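Local coordinates for ArsR family transcriptional regulator (Staphylococcus aureus, PDB 6CDB), which binds zinc and probably acts as a metal-responsive transcriptional repressor of the ArsR family, contacting DNA through a winged helix-turn-helix fold, at residues 59-71 with 78-90. The protein carries 1 engineered substitution. Numbering follows the deposited sequence.
Engineered in segment 59-71: Leu66 (natural residue Val). With ZN (zinc ion), chain C.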
loop_
_atom_site.group_PDB
_atom_site.type_symbol
_atom_site.label_atom_id
_atom_site.label_comp_id
_atom_site.label_asym_id
_atom_site.label_seq_id
_atom_site.Cartn_x
_atom_site.Cartn_y
_atom_site.Cartn_z
ATOM N N GLN A 59 3.133 17.312 2.471
ATOM C CA GLN A 59 2.934 15.870 2.350
ATOM C C GLN A 59 2.598 15.240 3.695
ATOM O O GLN A 59 1.785 14.315 3.764
ATOM C CB GLN A 59 4.173 15.205 1.749
ATOM C CG GLN A 59 4.666 15.845 0.468
ATOM C CD GLN A 59 3.565 16.057 -0.560
ATOM O OE1 GLN A 59 2.693 15.208 -0.744
ATOM N NE2 GLN A 59 3.600 17.205 -1.227
ATOM N N LEU A 60 3.196 15.742 4.778
ATOM C CA LEU A 60 2.923 15.193 6.104
ATOM C C LEU A 60 1.542 15.586 6.612
ATOM O O LEU A 60 0.929 14.819 7.365
ATOM C CB LEU A 60 3.986 15.647 7.106
ATOM C CG LEU A 60 5.418 15.177 6.914
ATOM C CD1 LEU A 60 6.355 15.935 7.888
ATOM C CD2 LEU A 60 5.538 13.697 7.149
ATOM N N LYS A 61 1.039 16.774 6.246
ATOM C CA LYS A 61 -0.359 17.071 6.554
ATOM C C LYS A 61 -1.263 16.060 5.882
ATOM O O LYS A 61 -2.196 15.537 6.507
ATOM C CB LYS A 61 -0.756 18.478 6.118
ATOM C CG LYS A 61 0.172 19.575 6.567
ATOM C CD LYS A 61 0.012 19.900 8.035
ATOM C CE LYS A 61 1.174 20.777 8.495
ATOM N NZ LYS A 61 1.220 22.053 7.689
ATOM N N LEU A 62 -0.989 15.749 4.610
ATOM C CA LEU A 62 -1.829 14.762 3.932
ATOM C C LEU A 62 -1.716 13.389 4.597
ATOM O O LEU A 62 -2.730 12.745 4.881
ATOM C CB LEU A 62 -1.474 14.670 2.449
ATOM C CG LEU A 62 -2.124 13.474 1.735
ATOM C CD1 LEU A 62 -3.666 13.428 1.901
ATOM C CD2 LEU A 62 -1.760 13.475 0.266
ATOM N N LEU A 63 -0.487 12.933 4.858
ATOM C CA LEU A 63 -0.295 11.615 5.460
ATOM C C LEU A 63 -0.917 11.541 6.848
ATOM O O LEU A 63 -1.445 10.491 7.246
ATOM C CB LEU A 63 1.201 11.275 5.517
ATOM C CG LEU A 63 1.899 11.122 4.162
ATOM C CD1 LEU A 63 3.417 11.011 4.322
ATOM C CD2 LEU A 63 1.336 9.915 3.387
ATOM N N LYS A 64 -0.888 12.647 7.592
ATOM C CA LYS A 64 -1.487 12.656 8.924
ATOM C C LYS A 64 -3.011 12.572 8.841
ATOM O O LYS A 64 -3.641 11.842 9.619
ATOM C CB LYS A 64 -1.055 13.904 9.698
ATOM C CG LYS A 64 -1.465 13.878 11.169
ATOM C CD LYS A 64 -1.439 15.265 11.812
ATOM C CE LYS A 64 -0.030 15.726 12.092
ATOM N NZ LYS A 64 0.016 17.082 12.729
ATOM N N SER A 65 -3.620 13.295 7.893
ATOM C CA SER A 65 -5.075 13.244 7.774
ATOM C C SER A 65 -5.576 11.829 7.504
ATOM O O SER A 65 -6.722 11.505 7.832
ATOM C CB SER A 65 -5.549 14.181 6.666
ATOM O OG SER A 65 -5.296 13.606 5.400
ATOM N N LEU A 66 -4.743 10.979 6.903
ATOM C CA LEU A 66 -5.095 9.595 6.633
ATOM C C LEU A 66 -4.574 8.644 7.700
ATOM O O LEU A 66 -4.612 7.427 7.498
ATOM C CB LEU A 66 -4.575 9.173 5.259
ATOM C CG LEU A 66 -5.223 9.914 4.090
ATOM C CD1 LEU A 66 -4.544 9.517 2.809
ATOM C CD2 LEU A 66 -6.702 9.613 4.019
ATOM N N HIS A 67 -4.090 9.174 8.823
ATOM C CA HIS A 67 -3.614 8.364 9.945
ATOM C C HIS A 67 -2.465 7.461 9.534
ATOM O O HIS A 67 -2.333 6.343 10.031
ATOM C CB HIS A 67 -4.742 7.540 10.571
ATOM C CG HIS A 67 -5.880 8.376 11.059
ATOM N ND1 HIS A 67 -5.788 9.171 12.183
ATOM C CD2 HIS A 67 -7.123 8.568 10.562
ATOM C CE1 HIS A 67 -6.929 9.812 12.359
ATOM N NE2 HIS A 67 -7.756 9.463 11.389
ATOM N N LEU A 68 -1.617 7.949 8.634
ATOM C CA LEU A 68 -0.419 7.221 8.238
ATOM C C LEU A 68 0.831 7.677 8.982
ATOM O O LEU A 68 1.770 6.888 9.133
ATOM C CB LEU A 68 -0.211 7.347 6.721
ATOM C CG LEU A 68 -1.373 6.716 5.926
ATOM C CD1 LEU A 68 -1.176 6.926 4.442
ATOM C CD2 LEU A 68 -1.510 5.234 6.260
ATOM N N VAL A 69 0.873 8.932 9.438
ATOM C CA VAL A 69 1.905 9.410 10.348
ATOM C C VAL A 69 1.210 10.117 11.500
ATOM O O VAL A 69 0.050 10.514 11.403
ATOM C CB VAL A 69 2.911 10.371 9.674
ATOM C CG1 VAL A 69 3.631 9.672 8.529
ATOM C CG2 VAL A 69 2.194 11.637 9.183
ATOM N N LYS A 70 1.930 10.255 12.605
ATOM C CA LYS A 70 1.482 11.070 13.722
ATOM C C LYS A 70 2.645 11.954 14.144
ATOM O O LYS A 70 3.792 11.751 13.718
ATOM C CB LYS A 70 1.001 10.208 14.892
ATOM C CG LYS A 70 2.112 9.358 15.497
ATOM C CD LYS A 70 1.594 8.489 16.632
ATOM C CE LYS A 70 2.728 7.694 17.261
ATOM N NZ LYS A 70 3.504 6.974 16.213
ATOM N N ALA A 71 2.353 12.943 14.996
ATOM C CA ALA A 71 3.378 13.889 15.418
ATOM C C ALA A 71 3.244 14.210 16.901
ATOM O O ALA A 71 2.137 14.266 17.440
ATOM C CB ALA A 71 3.313 15.182 14.594
ATOM N N MET A 78 8.312 19.565 16.020
ATOM C CA MET A 78 7.359 18.491 15.764
ATOM C C MET A 78 8.105 17.269 15.238
ATOM O O MET A 78 8.743 17.324 14.181
ATOM C CB MET A 78 6.291 18.931 14.758
ATOM C CG MET A 78 5.166 19.777 15.339
ATOM S SD MET A 78 4.446 19.045 16.826
ATOM C CE MET A 78 3.630 20.484 17.526
ATOM N N ILE A 79 8.018 16.168 15.970
ATOM C CA ILE A 79 8.633 14.904 15.592
ATOM C C ILE A 79 7.548 14.015 15.001
ATOM O O ILE A 79 6.519 13.764 15.645
ATOM C CB ILE A 79 9.307 14.238 16.800
ATOM C CG1 ILE A 79 10.336 15.189 17.411
ATOM C CG2 ILE A 79 9.937 12.913 16.415
ATOM C CD1 ILE A 79 11.256 15.822 16.398
ATOM N N TYR A 80 7.773 13.542 13.779
ATOM C CA TYR A 80 6.832 12.674 13.095
ATOM C C TYR A 80 7.268 11.222 13.185
ATOM O O TYR A 80 8.447 10.914 13.356
ATOM C CB TYR A 80 6.672 13.083 11.630
ATOM C CG TYR A 80 5.836 14.330 11.490
ATOM C CD1 TYR A 80 6.380 15.576 11.774
ATOM C CD2 TYR A 80 4.501 14.268 11.090
ATOM C CE1 TYR A 80 5.628 16.725 11.668
ATOM C CE2 TYR A 80 3.735 15.424 10.979
ATOM C CZ TYR A 80 4.315 16.648 11.272
ATOM O OH TYR A 80 3.600 17.816 11.177
ATOM N N SER A 81 6.289 10.326 13.065
ATOM C CA SER A 81 6.564 8.901 13.055
ATOM C C SER A 81 5.461 8.211 12.273
ATOM O O SER A 81 4.385 8.776 12.059
ATOM C CB SER A 81 6.648 8.351 14.481
ATOM O OG SER A 81 5.465 8.677 15.199
ATOM N N LEU A 82 5.737 6.989 11.828
ATOM C CA LEU A 82 4.653 6.167 11.303
ATOM C C LEU A 82 3.599 5.996 12.389
ATOM O O LEU A 82 3.922 5.877 13.576
ATOM C CB LEU A 82 5.178 4.811 10.832
ATOM C CG LEU A 82 6.198 4.838 9.687
ATOM C CD1 LEU A 82 6.411 3.445 9.099
ATOM C CD2 LEU A 82 5.800 5.839 8.599
ATOM N N ASP A 83 2.328 5.994 11.978
ATOM C CA ASP A 83 1.242 6.129 12.944
ATOM C C ASP A 83 1.229 4.980 13.950
ATOM O O ASP A 83 1.204 5.214 15.161
ATOM C CB ASP A 83 -0.101 6.233 12.226
ATOM C CG ASP A 83 -1.281 6.233 13.197
ATOM O OD1 ASP A 83 -1.663 7.331 13.657
ATOM O OD2 ASP A 83 -1.810 5.135 13.515
ATOM N N ASP A 84 1.240 3.735 13.473
ATOM C CA ASP A 84 1.284 2.584 14.378
ATOM C C ASP A 84 1.930 1.409 13.648
ATOM O O ASP A 84 2.439 1.547 12.532
ATOM C CB ASP A 84 -0.118 2.257 14.927
ATOM C CG ASP A 84 -1.092 1.731 13.860
ATOM O OD1 ASP A 84 -2.320 1.718 14.126
ATOM O OD2 ASP A 84 -0.662 1.324 12.756
ATOM N N ILE A 85 1.880 0.236 14.278
ATOM C CA ILE A 85 2.588 -0.926 13.754
ATOM C C ILE A 85 1.980 -1.437 12.442
ATOM O O ILE A 85 2.671 -2.087 11.647
ATOM C CB ILE A 85 2.618 -2.034 14.818
ATOM C CG1 ILE A 85 3.625 -3.096 14.399
ATOM C CG2 ILE A 85 1.220 -2.643 14.992
ATOM C CD1 ILE A 85 3.310 -4.464 14.942
ATOM N N HIS A 86 0.683 -1.214 12.202
ATOM C CA HIS A 86 0.110 -1.659 10.935
ATOM C C HIS A 86 0.712 -0.895 9.765
ATOM O O HIS A 86 0.974 -1.474 8.704
ATOM C CB HIS A 86 -1.412 -1.499 10.952
ATOM C CG HIS A 86 -2.045 -2.021 12.205
ATOM N ND1 HIS A 86 -2.763 -1.222 13.067
ATOM C CD2 HIS A 86 -2.018 -3.253 12.767
ATOM C CE1 HIS A 86 -3.180 -1.945 14.092
ATOM N NE2 HIS A 86 -2.734 -3.178 13.937
ATOM N N VAL A 87 0.926 0.406 9.942
ATOM C CA VAL A 87 1.519 1.215 8.878
ATOM C C VAL A 87 2.964 0.796 8.636
ATOM O O VAL A 87 3.375 0.570 7.488
ATOM C CB VAL A 87 1.395 2.708 9.224
ATOM C CG1 VAL A 87 1.990 3.579 8.106
ATOM C CG2 VAL A 87 -0.071 3.070 9.447
ATOM N N ALA A 88 3.744 0.635 9.716
ATOM C CA ALA A 88 5.120 0.166 9.571
ATOM C C ALA A 88 5.167 -1.192 8.892
ATOM O O ALA A 88 6.013 -1.431 8.017
ATOM C CB ALA A 88 5.812 0.104 10.937
ATOM N N THR A 89 4.264 -2.096 9.276
ATOM C CA THR A 89 4.309 -3.441 8.722
ATOM C C THR A 89 3.936 -3.421 7.247
ATOM O O THR A 89 4.654 -3.981 6.410
ATOM C CB THR A 89 3.392 -4.381 9.509
ATOM O OG1 THR A 89 3.857 -4.495 10.869
ATOM C CG2 THR A 89 3.388 -5.753 8.871
ATOM N N MET A 90 2.820 -2.767 6.911
ATOM C CA MET A 90 2.439 -2.575 5.514
ATOM C C MET A 90 3.618 -2.096 4.668
ATOM O O MET A 90 3.944 -2.695 3.630
ATOM C CB MET A 90 1.286 -1.574 5.447
ATOM C CG MET A 90 0.784 -1.247 4.044
ATOM S SD MET A 90 -0.315 0.181 4.099
ATOM C CE MET A 90 -0.815 0.109 5.817
HETATM ZN ZN ZN C . -3.356 0.730 12.895
HETATM O O HOH W 1 -2.230 9.799 12.627
#
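Lys70 and Ser81 form the hydrogen-bonded pair at the base of the antiparallel beta hairpin that makes the wing of this winged helix-turn-helix domain. Lys70 N donates to Ser81 O and Ser81 N returns the bond to Lys70 O, each 2.9 Å long, with both side chains on one face of the sheet. The Lys70 chain sets out between its backbone N and carbonyl carbon (chi1 64°), runs extended past Ser81 and bends at its last torsion, bringing NZ to Ser81 OG at 2.8 Å. The same ammonium donates to Asp83 O, from above the carbonyl plane, and so ties strand 69-74 to the turn that follows its partner, strand 77-82.

On the other face the Tyr80 ring is clamped by two CH-pi contacts: Leu60 CD1, from helix 53-65, sits 3.8 Å from its centroid, and Ala71 CB covers the opposite face, also nearly over the centre. Val69 CG2 meets the ring edge near its plane. This sandwich seats the wing on the helix.

A Schellman motif with His67 at C-prime ends helix 53-65 and turns the chain into strand 69-74. Just beyond, Asp83 N binds Leu68 O, and Leu68 CD2 packs on Val87 CG2. Asp84 is the N-cap of helix 85-99, its OD2 accepting weak bonds from His86 N and Val87 N, while its OD1 and His86 ND1 bind zinc completed by His97 and His100 of the second subunit; His97 NE2 of that subunit also hydrogen-bonds His67 O, which links a zinc ligand to the Schellman turn. A water donates to both Val69 O and Asp83 OD1, at 2.7 Å each.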